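PDB 6MEL: succinate--CoA ligase subunit alpha from Campylobacter jejuni, which is the alpha subunit of a CoA ligase, built from a Rossmann-like CoA-binding domain followed by a second alpha/beta domain of the CoA-ligase family. Local coordinates for residues N34-I39 and K62-D67; E84-G89 and N113-K118; A261-L266 and V273-A278. All coordinates share one frame; numbering follows the deposited sequence.

Interaction 1: N34-I39 and K62-D67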
loop_
_atom_site.group_PDB
_atom_site.type_symbol
_atom_site.label_atom_id
_atom_site.label_comp_id
_atom_site.label_asym_id
_atom_site.label_seq_id
_atom_site.Cartn_x
_atom_site.Cartn_y
_atom_site.Cartn_z
ATOM N N ASN A 34 -8.494 -13.238 27.305
ATOM C CA ASN A 34 -8.135 -12.756 28.649
ATOM C C ASN A 34 -7.577 -11.322 28.581
ATOM O O ASN A 34 -6.391 -11.092 28.798
ATOM C CB ASN A 34 -7.105 -13.694 29.301
ATOM C CG ASN A 34 -6.896 -13.414 30.785
ATOM O OD1 ASN A 34 -7.691 -12.719 31.384
ATOM N ND2 ASN A 34 -5.804 -13.889 31.376
ATOM N N ILE A 35 -8.429 -10.339 28.309
ATOM C CA ILE A 35 -7.996 -8.985 28.372
ATOM C C ILE A 35 -7.915 -8.557 29.836
ATOM O O ILE A 35 -8.936 -8.550 30.521
ATOM C CB ILE A 35 -8.912 -8.089 27.529
ATOM C CG1 ILE A 35 -8.740 -8.417 26.033
ATOM C CG2 ILE A 35 -8.625 -6.630 27.822
ATOM C CD1 ILE A 35 -9.589 -7.623 25.089
ATOM N N VAL A 36 -6.736 -8.094 30.279
ATOM C CA VAL A 36 -6.545 -7.820 31.700
ATOM C C VAL A 36 -6.509 -6.323 31.959
ATOM O O VAL A 36 -6.394 -5.940 33.097
ATOM C CB VAL A 36 -5.272 -8.476 32.264
ATOM C CG1 VAL A 36 -5.396 -9.980 32.297
ATOM C CG2 VAL A 36 -4.041 -8.048 31.480
ATOM N N GLY A 37 -6.589 -5.494 30.919
ATOM C CA GLY A 37 -6.370 -4.053 31.113
ATOM C C GLY A 37 -6.098 -3.321 29.816
ATOM O O GLY A 37 -6.007 -3.897 28.718
ATOM N N GLY A 38 -5.955 -2.020 29.916
ATOM C CA GLY A 38 -5.642 -1.241 28.730
ATOM C C GLY A 38 -5.027 0.089 29.077
ATOM O O GLY A 38 -5.017 0.479 30.271
ATOM N N ILE A 39 -4.592 0.798 28.026
ATOM C CA ILE A 39 -3.873 2.028 28.137
ATOM C C ILE A 39 -4.714 3.133 27.484
ATOM O O ILE A 39 -5.186 2.991 26.379
ATOM C CB ILE A 39 -2.450 1.896 27.538
ATOM C CG1 ILE A 39 -1.563 0.924 28.324
ATOM C CG2 ILE A 39 -1.723 3.231 27.564
ATOM C CD1 ILE A 39 -1.888 -0.471 28.250
ATOM N N LYS A 62 3.581 -3.786 34.749
ATOM C CA LYS A 62 3.935 -3.945 36.163
ATOM C C LYS A 62 2.735 -4.493 36.971
ATOM O O LYS A 62 2.907 -5.423 37.757
ATOM C CB LYS A 62 4.438 -2.610 36.711
ATOM C CG LYS A 62 4.778 -2.609 38.198
ATOM C CD LYS A 62 5.667 -1.443 38.635
ATOM C CE LYS A 62 4.929 -0.128 38.817
ATOM N NZ LYS A 62 5.263 0.478 40.132
ATOM N N ALA A 63 1.525 -3.962 36.739
ATOM C CA ALA A 63 0.354 -4.382 37.492
ATOM C C ALA A 63 -0.142 -5.746 37.008
ATOM O O ALA A 63 -0.519 -6.523 37.836
ATOM C CB ALA A 63 -0.747 -3.350 37.420
ATOM N N THR A 64 -0.144 -6.041 35.694
ATOM C CA THR A 64 -0.877 -7.214 35.162
ATOM C C THR A 64 0.053 -8.346 34.714
ATOM O O THR A 64 -0.406 -9.461 34.521
ATOM C CB THR A 64 -1.757 -6.821 33.972
ATOM O OG1 THR A 64 -0.933 -6.484 32.830
ATOM C CG2 THR A 64 -2.679 -5.693 34.379
ATOM N N LYS A 65 1.339 -8.046 34.493
ATOM C CA LYS A 65 2.296 -9.014 33.920
ATOM C C LYS A 65 1.883 -9.528 32.529
ATOM O O LYS A 65 2.408 -10.518 32.090
ATOM C CB LYS A 65 2.532 -10.138 34.931
ATOM C CG LYS A 65 3.120 -9.593 36.235
ATOM C CD LYS A 65 3.074 -10.551 37.401
ATOM C CE LYS A 65 3.448 -9.865 38.704
ATOM N NZ LYS A 65 4.075 -10.814 39.657
ATOM N N ALA A 66 0.998 -8.819 31.824
ATOM C CA ALA A 66 0.680 -9.094 30.385
ATOM C C ALA A 66 1.952 -8.985 29.531
ATOM O O ALA A 66 2.775 -8.132 29.800
ATOM C CB ALA A 66 -0.338 -8.094 29.903
ATOM N N ASP A 67 2.107 -9.856 28.529
ATOM C CA ASP A 67 3.208 -9.686 27.592
ATOM C C ASP A 67 2.719 -9.691 26.147
ATOM O O ASP A 67 3.535 -9.773 25.219
ATOM C CB ASP A 67 4.361 -10.650 27.870
ATOM C CG ASP A 67 4.045 -12.115 27.704
ATOM O OD1 ASP A 67 2.934 -12.440 27.255
ATOM O OD2 ASP A 67 4.914 -12.912 28.075
#
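In the Rossmann-like CoA-binding domain, strand 34-39 runs parallel to strand 10-14, and the C-terminal end of helix 57-64 lies beside it; V36 and T64 make the meeting point. The CA atoms of V36 and T64 lie 6.7 Å apart. One methyl of the valine does nearly all the touching: V36 CG2 sits 3.6 Å from T64 CB and 3.7 Å from T64 OG1, and it also reaches A66 CB at 4.0 Å. With chi1 at -68°, CG2 is tucked between the backbone N and the carbonyl carbon of V36, while CG1 stands beside the N. T64 offers its methyl too, with T64 CG2 3.9 Å from V36 O. The threonine hydroxyl serves its own chain: OG1 accepts from A66 N at 3.2 Å with an N-H...O angle of 164°, an ST turn, and is also hydrogen-bonded to A60 O in the preceding helical turn. K65, between T64 and A66, has positive phi and takes the chain off the helix. No hydrogen bond links the two segments, so strand and helix end meet here through van der Waals contact, while the threonine's polar atom is occupied in shaping the turn that presents A66 to V36.

Interaction 2: E84-G89 and N113-K118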
loop_
_atom_site.group_PDB
_atom_site.type_symbol
_atom_site.label_atom_id
_atom_site.label_comp_id
_atom_site.label_asym_id
_atom_site.label_seq_id
_atom_site.Cartn_x
_atom_site.Cartn_y
_atom_site.Cartn_z
ATOM N N GLU A 84 6.734 2.026 22.567
ATOM C CA GLU A 84 6.361 1.975 23.972
ATOM C C GLU A 84 6.193 0.520 24.466
ATOM O O GLU A 84 6.696 0.122 25.510
ATOM C CB GLU A 84 5.051 2.736 24.167
ATOM C CG GLU A 84 4.627 2.813 25.629
ATOM C CD GLU A 84 3.388 3.633 25.911
ATOM O OE1 GLU A 84 2.707 4.130 24.919
ATOM O OE2 GLU A 84 3.056 3.737 27.112
ATOM N N ALA A 85 5.487 -0.287 23.688
ATOM C CA ALA A 85 5.279 -1.686 23.997
ATOM C C ALA A 85 6.614 -2.422 24.097
ATOM O O ALA A 85 6.830 -3.176 25.052
ATOM C CB ALA A 85 4.380 -2.326 22.964
ATOM N N ALA A 86 7.500 -2.190 23.126
ATOM C CA ALA A 86 8.777 -2.847 23.109
ATOM C C ALA A 86 9.613 -2.402 24.311
ATOM O O ALA A 86 10.285 -3.241 24.943
ATOM C CB ALA A 86 9.499 -2.585 21.818
ATOM N N ASP A 87 9.575 -1.111 24.612
ATOM C CA ASP A 87 10.312 -0.574 25.759
ATOM C C ASP A 87 9.846 -1.212 27.078
ATOM O O ASP A 87 10.633 -1.440 27.957
ATOM C CB ASP A 87 10.218 0.947 25.866
ATOM C CG ASP A 87 11.371 1.522 26.674
ATOM O OD1 ASP A 87 12.517 1.471 26.148
ATOM O OD2 ASP A 87 11.111 2.028 27.814
ATOM N N ALA A 88 8.562 -1.527 27.203
ATOM C CA ALA A 88 8.013 -2.047 28.475
ATOM C C ALA A 88 8.207 -3.563 28.640
ATOM O O ALA A 88 7.821 -4.092 29.666
ATOM C CB ALA A 88 6.530 -1.755 28.528
ATOM N N GLY A 89 8.660 -4.277 27.607
ATOM C CA GLY A 89 8.840 -5.751 27.711
ATOM C C GLY A 89 7.704 -6.571 27.086
ATOM O O GLY A 89 7.687 -7.805 27.222
ATOM N N ASN A 113 12.658 -5.311 17.129
ATOM C CA ASN A 113 13.627 -6.383 16.877
ATOM C C ASN A 113 14.689 -6.402 17.964
ATOM O O ASN A 113 15.000 -7.442 18.476
ATOM C CB ASN A 113 14.318 -6.242 15.519
ATOM C CG ASN A 113 13.394 -6.488 14.337
ATOM O OD1 ASN A 113 12.324 -7.069 14.468
ATOM N ND2 ASN A 113 13.841 -6.095 13.163
ATOM N N LYS A 114 15.250 -5.241 18.297
ATOM C CA LYS A 114 16.313 -5.200 19.257
ATOM C C LYS A 114 15.793 -5.646 20.628
ATOM O O LYS A 114 16.479 -6.337 21.351
ATOM C CB LYS A 114 16.893 -3.796 19.414
ATOM C CG LYS A 114 17.943 -3.742 20.519
ATOM C CD LYS A 114 18.725 -2.476 20.576
ATOM C CE LYS A 114 18.099 -1.448 21.460
ATOM N NZ LYS A 114 19.015 -0.312 21.658
ATOM N N LYS A 115 14.579 -5.261 20.992
ATOM C CA LYS A 115 14.058 -5.640 22.327
ATOM C C LYS A 115 13.507 -7.076 22.364
ATOM O O LYS A 115 13.118 -7.526 23.416
ATOM C CB LYS A 115 12.970 -4.653 22.759
ATOM C CG LYS A 115 13.441 -3.200 22.782
ATOM C CD LYS A 115 14.622 -2.936 23.689
ATOM C CE LYS A 115 14.348 -3.405 25.108
ATOM N NZ LYS A 115 15.480 -3.032 25.972
ATOM N N GLY A 116 13.430 -7.771 21.222
ATOM C CA GLY A 116 12.840 -9.139 21.164
ATOM C C GLY A 116 11.313 -9.136 21.121
ATOM O O GLY A 116 10.717 -10.090 21.495
ATOM N N MET A 117 10.666 -8.046 20.695
ATOM C CA MET A 117 9.203 -8.023 20.564
ATOM C C MET A 117 8.837 -8.386 19.126
ATOM O O MET A 117 9.329 -7.793 18.197
ATOM C CB MET A 117 8.601 -6.642 20.862
ATOM C CG MET A 117 7.093 -6.636 20.893
ATOM S SD MET A 117 6.431 -5.038 21.427
ATOM C CE MET A 117 6.572 -4.205 19.846
ATOM N N LYS A 118 7.916 -9.335 18.954
ATOM C CA LYS A 118 7.378 -9.621 17.643
ATOM C C LYS A 118 6.158 -8.757 17.397
ATOM O O LYS A 118 5.438 -8.391 18.338
ATOM C CB LYS A 118 6.989 -11.094 17.589
ATOM C CG LYS A 118 8.115 -12.080 17.896
ATOM C CD LYS A 118 7.441 -13.400 18.327
ATOM C CE LYS A 118 8.135 -14.666 17.890
ATOM N NZ LYS A 118 9.060 -15.131 18.942
HETATM O O HOH W 1 14.234 -0.151 27.344
#
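Two helices end close together here, 78-87 and 102-115, and the backbone turns off each through a Schellman motif at a glycine with positive phi, G89 in one and G116 in the other. After G116 the backbone runs past the side of helix 78-87, bringing the CA atoms of A86 and M117 to 5.8 Å. M117 reaches across with CG anti to its backbone N (chi1 -173°) and the chain extended until a bend at chi3, which turns CE along the helix surface. Its sulfur lies 3.5 Å from A86 N, and the same SD is 3.7 Å from A85 CB; CE rests against A86 CB at 3.9 Å. I90 and A93 also touch this methionine. On the more exposed flank, K115 lays its aliphatic stem over the end of the helix: CB is 3.7 Å from A86 O, the carbonyl that also accepts from G89 N. Bends at chi2 and chi3 curl the lysine round, leaving NZ 5.4 Å from D87 OD1. A water donates to that carboxylate oxygen, which also bonds Y111 OH, and accepts only weakly from NZ. The small alanines let the thioether lie close to the helix backbone, making a buried apolar core, whereas the opposite charges at the solvent-facing edge are coupled only loosely through water.

Interaction 3: A261-L266 and V273-A278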
loop_
_atom_site.group_PDB
_atom_site.type_symbol
_atom_site.label_atom_id
_atom_site.label_comp_id
_atom_site.label_asym_id
_atom_site.label_seq_id
_atom_site.Cartn_x
_atom_site.Cartn_y
_atom_site.Cartn_z
ATOM N N ALA A 261 4.379 -14.023 -10.839
ATOM C CA ALA A 261 5.731 -14.386 -10.405
ATOM C C ALA A 261 5.691 -15.148 -9.079
ATOM O O ALA A 261 6.432 -16.090 -8.880
ATOM C CB ALA A 261 6.631 -13.175 -10.301
ATOM N N LYS A 262 4.804 -14.740 -8.171
ATOM C CA LYS A 262 4.715 -15.384 -6.889
ATOM C C LYS A 262 4.110 -16.784 -7.060
ATOM O O LYS A 262 4.567 -17.764 -6.459
ATOM C CB LYS A 262 3.840 -14.543 -5.945
ATOM C CG LYS A 262 4.487 -13.222 -5.601
ATOM C CD LYS A 262 3.659 -12.267 -4.776
ATOM C CE LYS A 262 4.443 -10.987 -4.579
ATOM N NZ LYS A 262 3.980 -10.269 -3.387
ATOM N N LYS A 263 3.009 -16.857 -7.805
ATOM C CA LYS A 263 2.299 -18.165 -8.041
ATOM C C LYS A 263 3.222 -19.192 -8.711
ATOM O O LYS A 263 3.241 -20.394 -8.353
ATOM C CB LYS A 263 1.089 -17.905 -8.928
ATOM C CG LYS A 263 -0.038 -17.187 -8.202
ATOM C CD LYS A 263 -1.161 -16.773 -9.120
ATOM C CE LYS A 263 -1.861 -17.959 -9.747
ATOM N NZ LYS A 263 -2.981 -17.512 -10.611
ATOM N N GLU A 264 4.009 -18.702 -9.673
ATOM C CA GLU A 264 4.951 -19.557 -10.432
ATOM C C GLU A 264 6.054 -20.077 -9.504
ATOM O O GLU A 264 6.399 -21.243 -9.567
ATOM C CB GLU A 264 5.500 -18.718 -11.576
ATOM C CG GLU A 264 6.298 -19.460 -12.623
ATOM C CD GLU A 264 6.621 -18.525 -13.787
ATOM O OE1 GLU A 264 5.821 -17.542 -14.017
ATOM O OE2 GLU A 264 7.656 -18.759 -14.462
ATOM N N ALA A 265 6.593 -19.215 -8.627
ATOM C CA ALA A 265 7.634 -19.646 -7.696
ATOM C C ALA A 265 7.047 -20.690 -6.737
ATOM O O ALA A 265 7.647 -21.715 -6.478
ATOM C CB ALA A 265 8.195 -18.478 -6.923
ATOM N N LEU A 266 5.880 -20.394 -6.179
ATOM C CA LEU A 266 5.250 -21.306 -5.216
ATOM C C LEU A 266 4.946 -22.666 -5.879
ATOM O O LEU A 266 5.206 -23.722 -5.321
ATOM C CB LEU A 266 3.981 -20.632 -4.686
ATOM C CG LEU A 266 4.235 -19.507 -3.690
ATOM C CD1 LEU A 266 2.974 -18.693 -3.488
ATOM C CD2 LEU A 266 4.737 -20.068 -2.370
ATOM N N VAL A 273 -1.046 -24.288 -5.412
ATOM C CA VAL A 273 -1.433 -22.965 -5.784
ATOM C C VAL A 273 -2.832 -23.037 -6.382
ATOM O O VAL A 273 -3.086 -23.839 -7.234
ATOM C CB VAL A 273 -0.453 -22.320 -6.782
ATOM C CG1 VAL A 273 -0.984 -20.990 -7.270
ATOM C CG2 VAL A 273 0.916 -22.139 -6.164
ATOM N N VAL A 274 -3.723 -22.173 -5.911
ATOM C CA VAL A 274 -5.114 -22.106 -6.380
ATOM C C VAL A 274 -5.277 -20.841 -7.214
ATOM O O VAL A 274 -4.899 -19.747 -6.729
ATOM C CB VAL A 274 -6.028 -22.104 -5.135
ATOM C CG1 VAL A 274 -7.451 -21.732 -5.442
ATOM C CG2 VAL A 274 -5.985 -23.462 -4.458
ATOM N N ASP A 275 -5.891 -20.962 -8.403
ATOM C CA ASP A 275 -6.080 -19.841 -9.302
ATOM C C ASP A 275 -7.333 -19.060 -8.912
ATOM O O ASP A 275 -7.321 -17.831 -8.899
ATOM C CB ASP A 275 -6.156 -20.277 -10.770
ATOM C CG ASP A 275 -4.821 -20.798 -11.283
ATOM O OD1 ASP A 275 -3.747 -20.229 -10.914
ATOM O OD2 ASP A 275 -4.842 -21.798 -11.994
ATOM N N SER A 276 -8.426 -19.763 -8.612
ATOM C CA SER A 276 -9.687 -19.104 -8.319
ATOM C C SER A 276 -9.815 -18.968 -6.816
ATOM O O SER A 276 -9.703 -19.968 -6.111
ATOM C CB SER A 276 -10.894 -19.855 -8.847
ATOM O OG SER A 276 -12.084 -19.401 -8.197
ATOM N N PRO A 277 -10.130 -17.777 -6.276
ATOM C CA PRO A 277 -10.264 -17.637 -4.836
ATOM C C PRO A 277 -11.471 -18.380 -4.252
ATOM O O PRO A 277 -11.619 -18.463 -3.035
ATOM C CB PRO A 277 -10.449 -16.125 -4.681
ATOM C CG PRO A 277 -11.188 -15.746 -5.927
ATOM C CD PRO A 277 -10.448 -16.526 -6.995
ATOM N N ALA A 278 -12.352 -18.870 -5.125
ATOM C CA ALA A 278 -13.533 -19.609 -4.678
ATOM C C ALA A 278 -13.174 -21.025 -4.259
ATOM O O ALA A 278 -13.984 -21.623 -3.596
ATOM C CB ALA A 278 -14.581 -19.669 -5.761
HETATM O O HOH W 2 -4.874 -16.347 -8.766
#
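K263 leaves helix 259-268 and stretches across to the chain that follows strand 272-273, passing V273 before its charged end reaches D275. At the base, K263 CB lies 4.1 Å from V273 CG1, and CG passes the same methyl at 4.0 Å. The stem crosses the valine at about a right angle, extended through chi2 and then bent at chi3 (64°), which keeps CE beside V273 CG1 as well. By then the side chain has arrived at the carboxylate: CE is 3.2 Å from D275 OD1, and NZ forms a salt bridge with that oxygen at 2.8 Å. The ammonium meets OD1 on its anti side, 27° out of the carboxylate plane. A second bond from NZ goes to a water at 2.9 Å, and this water in turn donates to D275 O, so the aspartate is joined to the lysine by its side chain and, through solvent, by its backbone.

The other methyl of V273 packs against the helix itself. CG2 is 3.6 Å from K263 O and 3.7 Å from L266 CB, the leucine itself being packed onto A232 and I234 of strand 230-235 and A219 of helix 214-225. Farther along, S276 OG accepts from A278 N in an ST turn, and residues 276-278 pack on apolar side chains of the other protein chain of the assembly. The contact thus joins a helix of the CoA-ligase region to strand 272-273, outermost in its sheet within this chain, and the segment after it, in two layers: an apolar one around V273 and L266, and a polar one where the exposed aspartate probably favours the charged form of a lysine whose CB, CG and CE pass close to the valine.

In the fold
Interactions 1 and 2 belong to one half of the molecule and interaction 3 to the other. The first two have centres about 15 Å apart, with nearest atoms about 4 Å apart but not touching; they follow each other along the chain, interaction 1 using strand 34-39 of the first sheet and interaction 2 two helix ends leading to its strands. E84, in interaction 2, is hydrogen-bonded to V57 N at the start of the helix that ends in interaction 1. Interaction 3 lies across the chain's centre, about 41 Å from interaction 1 and 35 Å from interaction 2, centre to centre, beside the second sheet. Of the three, only its segments are touched by the other protein chain.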